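Local coordinates for NTP pyrophosphohydrolase MazG-like domain-containing protein (Vibrio sp. DAT722, PDB 2Q73), which probably hydrolyses nucleoside triphosphates to monophosphates and pyrophosphate as a magnesium-dependent MazG-type house-cleaning enzyme encoded in an integron array, at the interface of chains A and B. Numbering follows the deposited sequence. Chains: chain A/B, Hypothetical protein.

Contact 1: the interface of chains A and B. Residues chain A 38, 43-44, 55, 59; chain B 20, 69-70, 73, 75.
The loop at A:Ser43 and A:Gly44, with the ends of helices 20-39 and 55-72 of chain A, meets the C-terminal end of helix 55-72 of chain B and the loop after it. B:His73 is gripped at both backbone and ring. Its carbonyl O takes the N-H of A:Gly44 at 2.7 Å. CG is anti to the carbonyl carbon (chi1 -75°), which carries the ring away from the carbonyl and towards A:Ser43. There ND1 pairs with the hydroxyl OG of A:Ser43, also 2.7 Å apart, CB of A:Ser43 lying at the ring edge, in plane. NE2 hydrogen-bonds OG of B:Ser20 at 2.8 Å, from helix 16-39 of the same chain B; held at both nitrogens, the ring is probably fixed in its rotation. Which partner gives the proton in either pair cannot be told from the structure. CG1 of A:Val55 lies over the ring face, 3.9 Å from CG of B:His73, the side chains crossing at about a right angle. Beyond the CE1-NE2 edge, CG2 of A:Ile38 comes 4.1 Å from OG of B:Ser20. A:Leu59 packs CD1 on CA of B:Ala70 at 3.5 Å and CD2 on CB of B:Leu69. The site clips one subunit's loop onto the other's helix end, probably helping hold the pair together.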
# COMPACT_ATOMS: atom_id res chain seq x y z
N ILE A 38 9.31 8.54 -4.52
CA ILE A 38 8.57 9.78 -4.72
C ILE A 38 8.85 10.80 -3.60
O ILE A 38 9.10 11.98 -3.86
CB ILE A 38 7.06 9.53 -4.86
CG1 ILE A 38 6.80 8.74 -6.16
CG2 ILE A 38 6.31 10.87 -4.91
CD1 ILE A 38 5.32 8.29 -6.33
N SER A 43 13.07 11.64 -9.41
CA SER A 43 12.29 11.69 -10.66
C SER A 43 13.18 11.76 -11.90
O SER A 43 14.41 11.77 -11.80
CB SER A 43 11.33 12.89 -10.66
OG SER A 43 10.51 12.83 -9.51
N GLY A 44 12.54 11.83 -13.06
CA GLY A 44 13.26 11.89 -14.32
C GLY A 44 13.60 10.51 -14.86
O GLY A 44 13.19 9.49 -14.30
N VAL A 55 12.50 6.76 -9.04
CA VAL A 55 11.07 6.65 -9.28
C VAL A 55 10.82 5.73 -10.50
O VAL A 55 9.93 4.87 -10.46
CB VAL A 55 10.40 8.04 -9.48
CG1 VAL A 55 8.96 7.85 -9.96
CG2 VAL A 55 10.43 8.84 -8.14
N LEU A 59 8.46 2.46 -10.31
CA LEU A 59 7.30 2.36 -11.22
C LEU A 59 7.35 1.08 -12.08
O LEU A 59 6.35 0.35 -12.18
CB LEU A 59 7.16 3.60 -12.11
CG LEU A 59 6.64 4.86 -11.39
CD1 LEU A 59 6.80 6.03 -12.32
CD2 LEU A 59 5.18 4.73 -10.92
N SER B 20 1.27 14.76 -9.23
CA SER B 20 1.90 13.57 -8.64
C SER B 20 1.18 13.08 -7.38
O SER B 20 0.90 11.88 -7.25
CB SER B 20 3.37 13.89 -8.30
OG SER B 20 3.99 12.82 -7.61
N LEU B 69 1.73 8.32 -13.23
CA LEU B 69 2.89 8.75 -12.43
C LEU B 69 4.19 8.81 -13.26
O LEU B 69 5.01 9.71 -13.06
CB LEU B 69 3.08 7.87 -11.18
CG LEU B 69 2.08 8.11 -10.02
CD1 LEU B 69 2.13 6.94 -9.03
CD2 LEU B 69 2.46 9.41 -9.30
N ALA B 70 4.38 7.87 -14.18
CA ALA B 70 5.56 7.90 -15.07
C ALA B 70 5.56 9.17 -15.91
O ALA B 70 6.59 9.86 -16.04
CB ALA B 70 5.60 6.65 -15.94
N HIS B 73 6.40 12.25 -13.67
CA HIS B 73 7.77 12.15 -13.18
C HIS B 73 8.83 12.06 -14.25
O HIS B 73 10.01 11.90 -13.93
CB HIS B 73 7.88 10.97 -12.20
CG HIS B 73 7.28 11.28 -10.87
ND1 HIS B 73 7.97 11.91 -9.87
CD2 HIS B 73 6.02 11.10 -10.40
CE1 HIS B 73 7.19 12.09 -8.83
NE2 HIS B 73 5.99 11.61 -9.12
N VAL B 75 9.35 9.82 -16.53
CA VAL B 75 9.86 8.46 -16.68
C VAL B 75 9.41 7.84 -18.00
O VAL B 75 8.22 7.84 -18.33
CB VAL B 75 9.36 7.56 -15.52
CG1 VAL B 75 9.75 6.09 -15.76
CG2 VAL B 75 9.90 8.06 -14.19

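Contact 2: the interface of chains A and B. Residues chain A 45, 51, 56-57, 59-61; chain B 75, 77, 80, 84.
B:Lys84, on helix 77-90, reaches across A:Tyr60 towards the acidic residues of helix 55-72 of chain A. Its CB lies over the ring face near CE2, and CG stands above the rim, 3.8 Å from CD2 of A:Tyr60. The chain then bends at chi2 and chi3 (-75° and -80°), crossing the tyrosine obliquely towards the carboxylates. CD meets CD2 of A:Leu51, a looser contact from the other flank. CE, out beyond the ring edge, touches CD2 of A:Tyr60 at 3.7 Å and approaches OD1 of A:Asp61. At the tip, NZ forms a salt bridge with OD1 of A:Asp61 at 3.3 Å, weak as a hydrogen bond, and a longer one with OE2 of A:Glu57 at 3.9 Å. Water 1 links NZ to OD2 of A:Asp61, so both carboxylate oxygens are tied to the lysine, directly or through solvent. One turn earlier, B:Thr80 uses its two branches differently: OG1 accepts a hydrogen bond from NE2 of A:Gln45 at 3.2 Å, lying in the amide plane, while CG2 packs on CB of A:Tyr60. CB of A:Ala56 sits 3.6 Å from CG1 of B:Val75, and CD2 of B:Leu77 caps CB of A:Leu59. A:Asp61 is a magnesium ligand, so the lysine may add positive charge beside the metal site. The patch lies where the C-terminal helix of chain B runs past the start of helix 55-72 of chain A.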
# COMPACT_ATOMS: atom_id res chain seq x y z
N GLN A 45 14.31 10.47 -15.98
CA GLN A 45 14.73 9.20 -16.56
C GLN A 45 16.19 8.93 -16.23
O GLN A 45 17.09 9.59 -16.78
CB GLN A 45 14.48 9.19 -18.08
CG GLN A 45 14.84 7.88 -18.78
CD GLN A 45 14.09 6.68 -18.22
OE1 GLN A 45 12.91 6.77 -17.90
NE2 GLN A 45 14.79 5.57 -18.08
N LEU A 51 19.77 4.29 -11.61
CA LEU A 51 18.56 3.47 -11.66
C LEU A 51 18.07 2.99 -10.30
O LEU A 51 16.88 3.06 -10.01
CB LEU A 51 18.77 2.27 -12.61
CG LEU A 51 17.54 1.37 -12.82
CD1 LEU A 51 16.37 2.12 -13.42
CD2 LEU A 51 17.96 0.17 -13.71
N ALA A 56 11.65 5.89 -11.53
CA ALA A 56 11.58 5.03 -12.73
C ALA A 56 11.65 3.54 -12.39
O ALA A 56 10.79 2.75 -12.84
CB ALA A 56 12.68 5.41 -13.77
N GLU A 57 12.65 3.14 -11.60
CA GLU A 57 12.78 1.73 -11.21
C GLU A 57 11.56 1.24 -10.45
O GLU A 57 11.06 0.15 -10.74
CB GLU A 57 14.03 1.49 -10.36
CG GLU A 57 14.10 0.07 -9.82
CD GLU A 57 15.42 -0.26 -9.21
OE1 GLU A 57 15.61 0.03 -8.00
OE2 GLU A 57 16.28 -0.80 -9.94
N LEU A 59 8.46 2.46 -10.31
CA LEU A 59 7.30 2.36 -11.22
C LEU A 59 7.35 1.08 -12.08
O LEU A 59 6.35 0.35 -12.18
CB LEU A 59 7.16 3.60 -12.11
CG LEU A 59 6.64 4.86 -11.39
CD1 LEU A 59 6.80 6.03 -12.32
CD2 LEU A 59 5.18 4.73 -10.92
N TYR A 60 8.51 0.83 -12.70
CA TYR A 60 8.71 -0.42 -13.44
C TYR A 60 8.47 -1.66 -12.56
O TYR A 60 7.82 -2.64 -12.98
CB TYR A 60 10.12 -0.50 -14.10
CG TYR A 60 10.23 -1.81 -14.84
CD1 TYR A 60 9.73 -1.94 -16.14
CD2 TYR A 60 10.73 -2.94 -14.21
CE1 TYR A 60 9.78 -3.18 -16.79
CE2 TYR A 60 10.77 -4.17 -14.83
CZ TYR A 60 10.30 -4.29 -16.12
OH TYR A 60 10.36 -5.53 -16.72
N ASP A 61 9.00 -1.64 -11.34
CA ASP A 61 8.81 -2.79 -10.44
C ASP A 61 7.34 -3.01 -10.06
O ASP A 61 6.89 -4.16 -9.97
CB ASP A 61 9.67 -2.62 -9.17
CG ASP A 61 11.17 -2.66 -9.45
OD1 ASP A 61 11.64 -2.98 -10.58
OD2 ASP A 61 11.91 -2.35 -8.50
N VAL B 75 9.35 9.82 -16.53
CA VAL B 75 9.86 8.46 -16.68
C VAL B 75 9.41 7.84 -18.00
O VAL B 75 8.22 7.84 -18.33
CB VAL B 75 9.36 7.56 -15.52
CG1 VAL B 75 9.75 6.09 -15.76
CG2 VAL B 75 9.90 8.06 -14.19
N LEU B 77 8.95 4.39 -19.46
CA LEU B 77 8.86 3.00 -18.98
C LEU B 77 9.52 2.01 -19.95
O LEU B 77 10.08 1.00 -19.52
CB LEU B 77 7.41 2.61 -18.63
CG LEU B 77 6.84 3.27 -17.37
CD1 LEU B 77 5.35 2.95 -17.17
CD2 LEU B 77 7.63 2.89 -16.10
N THR B 80 13.25 2.35 -19.29
CA THR B 80 13.45 1.73 -17.97
C THR B 80 13.47 0.19 -18.05
O THR B 80 14.39 -0.44 -17.53
CB THR B 80 12.42 2.27 -16.94
OG1 THR B 80 12.54 3.69 -16.90
CG2 THR B 80 12.68 1.70 -15.57
N LYS B 84 16.50 -2.39 -17.14
CA LYS B 84 16.26 -3.53 -16.26
C LYS B 84 16.65 -4.85 -16.92
O LYS B 84 17.16 -5.76 -16.26
CB LYS B 84 14.79 -3.55 -15.85
CG LYS B 84 14.41 -2.39 -14.92
CD LYS B 84 14.93 -2.59 -13.50
CE LYS B 84 14.04 -3.53 -12.72
NZ LYS B 84 14.66 -3.96 -11.44
O HOH W 1 14.48 -3.05 -8.44

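Contact 3: the interface of chains A and B. Residues chain A 66, 69-70, 73, 75, 77; chain B 44, 55-56, 59-60.
Apolar packing centres on B:Leu59, which fits between helix 55-72 of chain A and the loop leading to helix 77-88. Its CG is anti to the carbonyl carbon (chi1 -71°), which carries the two methyls towards the partner helix. There CD1 lies 3.6 Å from CA of A:Ala70, and CD2 rests against CB of A:Leu69 at 4.0 Å. CB of B:Leu59 is met by CD2 of A:Leu77 at 3.9 Å, the two side chains crossing at about a right angle; the same methyl also approaches the backbone N of B:Tyr60. CG1 of A:Val75, anti to the backbone N (chi1 173°), touches CB of B:Ala56 at 3.6 Å. CG1 of B:Val55 fits crosswise against CB and CG of A:His73. A second group sets methyls against backbone carbonyls: A:Val66, one turn before A:Ala70, turns CG1 to the carbonyl O of B:Leu59, and the other branch of A:Val75, CG2, lies 3.6 Å from the carbonyl O of B:Gly44. Polar contact is made by backbone: the N-H of B:Gly44 donates to the carbonyl O of A:His73 at 2.7 Å. The site is at the C-terminal end of helix 55-72 in chain A, where the chain turns into helix 77-88 and meets the beginning of helix 55-72 in chain B.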
# COMPACT_ATOMS: atom_id res chain seq x y z
N VAL A 66 2.15 -6.03 -11.32
CA VAL A 66 0.83 -5.96 -11.94
C VAL A 66 0.72 -6.99 -13.08
O VAL A 66 -0.24 -7.77 -13.14
CB VAL A 66 0.50 -4.53 -12.47
CG1 VAL A 66 -0.70 -4.57 -13.36
CG2 VAL A 66 0.21 -3.61 -11.27
N LEU A 69 0.91 -10.62 -11.61
CA LEU A 69 -0.40 -10.94 -11.02
C LEU A 69 -1.48 -11.19 -12.09
O LEU A 69 -2.31 -12.07 -11.91
CB LEU A 69 -0.85 -9.83 -10.08
CG LEU A 69 -0.17 -9.83 -8.70
CD1 LEU A 69 -0.38 -8.44 -8.10
CD2 LEU A 69 -0.80 -10.90 -7.78
N ALA A 70 -1.47 -10.41 -13.18
CA ALA A 70 -2.38 -10.67 -14.29
C ALA A 70 -2.23 -12.09 -14.83
O ALA A 70 -3.20 -12.81 -15.01
CB ALA A 70 -2.23 -9.63 -15.45
N HIS A 73 -3.67 -14.64 -12.32
CA HIS A 73 -5.12 -14.52 -12.14
C HIS A 73 -5.93 -14.65 -13.42
O HIS A 73 -7.13 -14.36 -13.43
CB HIS A 73 -5.43 -13.22 -11.41
CG HIS A 73 -5.03 -13.24 -9.97
ND1 HIS A 73 -5.80 -13.84 -9.00
CD2 HIS A 73 -3.93 -12.77 -9.34
CE1 HIS A 73 -5.19 -13.74 -7.83
NE2 HIS A 73 -4.05 -13.09 -8.01
N VAL A 75 -5.77 -12.98 -16.21
CA VAL A 75 -6.18 -11.69 -16.76
C VAL A 75 -5.38 -11.32 -18.02
O VAL A 75 -4.15 -11.42 -18.03
CB VAL A 75 -6.01 -10.55 -15.70
CG1 VAL A 75 -6.27 -9.17 -16.33
CG2 VAL A 75 -6.89 -10.81 -14.48
N LEU A 77 -4.45 -8.12 -19.86
CA LEU A 77 -4.47 -6.68 -19.58
C LEU A 77 -4.84 -5.84 -20.79
O LEU A 77 -5.58 -4.86 -20.69
CB LEU A 77 -3.14 -6.20 -18.99
CG LEU A 77 -2.78 -6.64 -17.57
CD1 LEU A 77 -1.34 -6.28 -17.29
CD2 LEU A 77 -3.69 -5.99 -16.51
N GLY B 44 -9.85 -14.41 -13.36
CA GLY B 44 -10.26 -14.71 -14.71
C GLY B 44 -10.40 -13.46 -15.56
O GLY B 44 -10.12 -12.34 -15.10
N VAL B 55 -10.72 -8.70 -10.52
CA VAL B 55 -9.27 -8.57 -10.42
C VAL B 55 -8.71 -7.87 -11.66
O VAL B 55 -7.84 -7.00 -11.54
CB VAL B 55 -8.58 -9.93 -10.16
CG1 VAL B 55 -7.07 -9.79 -10.27
CG2 VAL B 55 -8.91 -10.44 -8.77
N ALA B 56 -9.21 -8.24 -12.84
CA ALA B 56 -8.79 -7.64 -14.12
C ALA B 56 -8.88 -6.12 -14.09
O ALA B 56 -7.90 -5.43 -14.39
CB ALA B 56 -9.63 -8.21 -15.26
N LEU B 59 -6.39 -4.52 -11.56
CA LEU B 59 -5.01 -4.56 -12.10
C LEU B 59 -4.83 -3.51 -13.20
O LEU B 59 -3.81 -2.78 -13.22
CB LEU B 59 -4.65 -5.93 -12.68
CG LEU B 59 -4.48 -7.03 -11.64
CD1 LEU B 59 -4.36 -8.38 -12.36
CD2 LEU B 59 -3.27 -6.75 -10.72
N TYR B 60 -5.81 -3.39 -14.08
CA TYR B 60 -5.75 -2.35 -15.10
C TYR B 60 -5.70 -0.96 -14.43
O TYR B 60 -4.94 -0.07 -14.86
CB TYR B 60 -6.92 -2.42 -16.10
CG TYR B 60 -6.80 -1.24 -17.04
CD1 TYR B 60 -5.91 -1.28 -18.11
CD2 TYR B 60 -7.47 -0.04 -16.78
CE1 TYR B 60 -5.74 -0.17 -18.94
CE2 TYR B 60 -7.29 1.08 -17.60
CZ TYR B 60 -6.42 1.00 -18.67
OH TYR B 60 -6.26 2.09 -19.50

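Contacts 1 and 2 are neighbours, their C-alpha centres about 8 Å apart, and share A:Leu59 and B:Val75; together they form a continuous patch from the loop at A:Ser43 to the C-terminal helix of chain B. The centre of contact 3 lies about 23 Å from that of contact 1 and 21 Å from that of contact 2. It repeats, with the chains exchanged, pairings found in both, as the two-fold symmetry of the interface requires. Helix 55-72 of each subunit takes part at both ends, and the interface may border the metal site, through A:Asp61 in contact 2. The deposited assembly holds four copies, so this pair is one part of it; the structure alone does not show the state in solution.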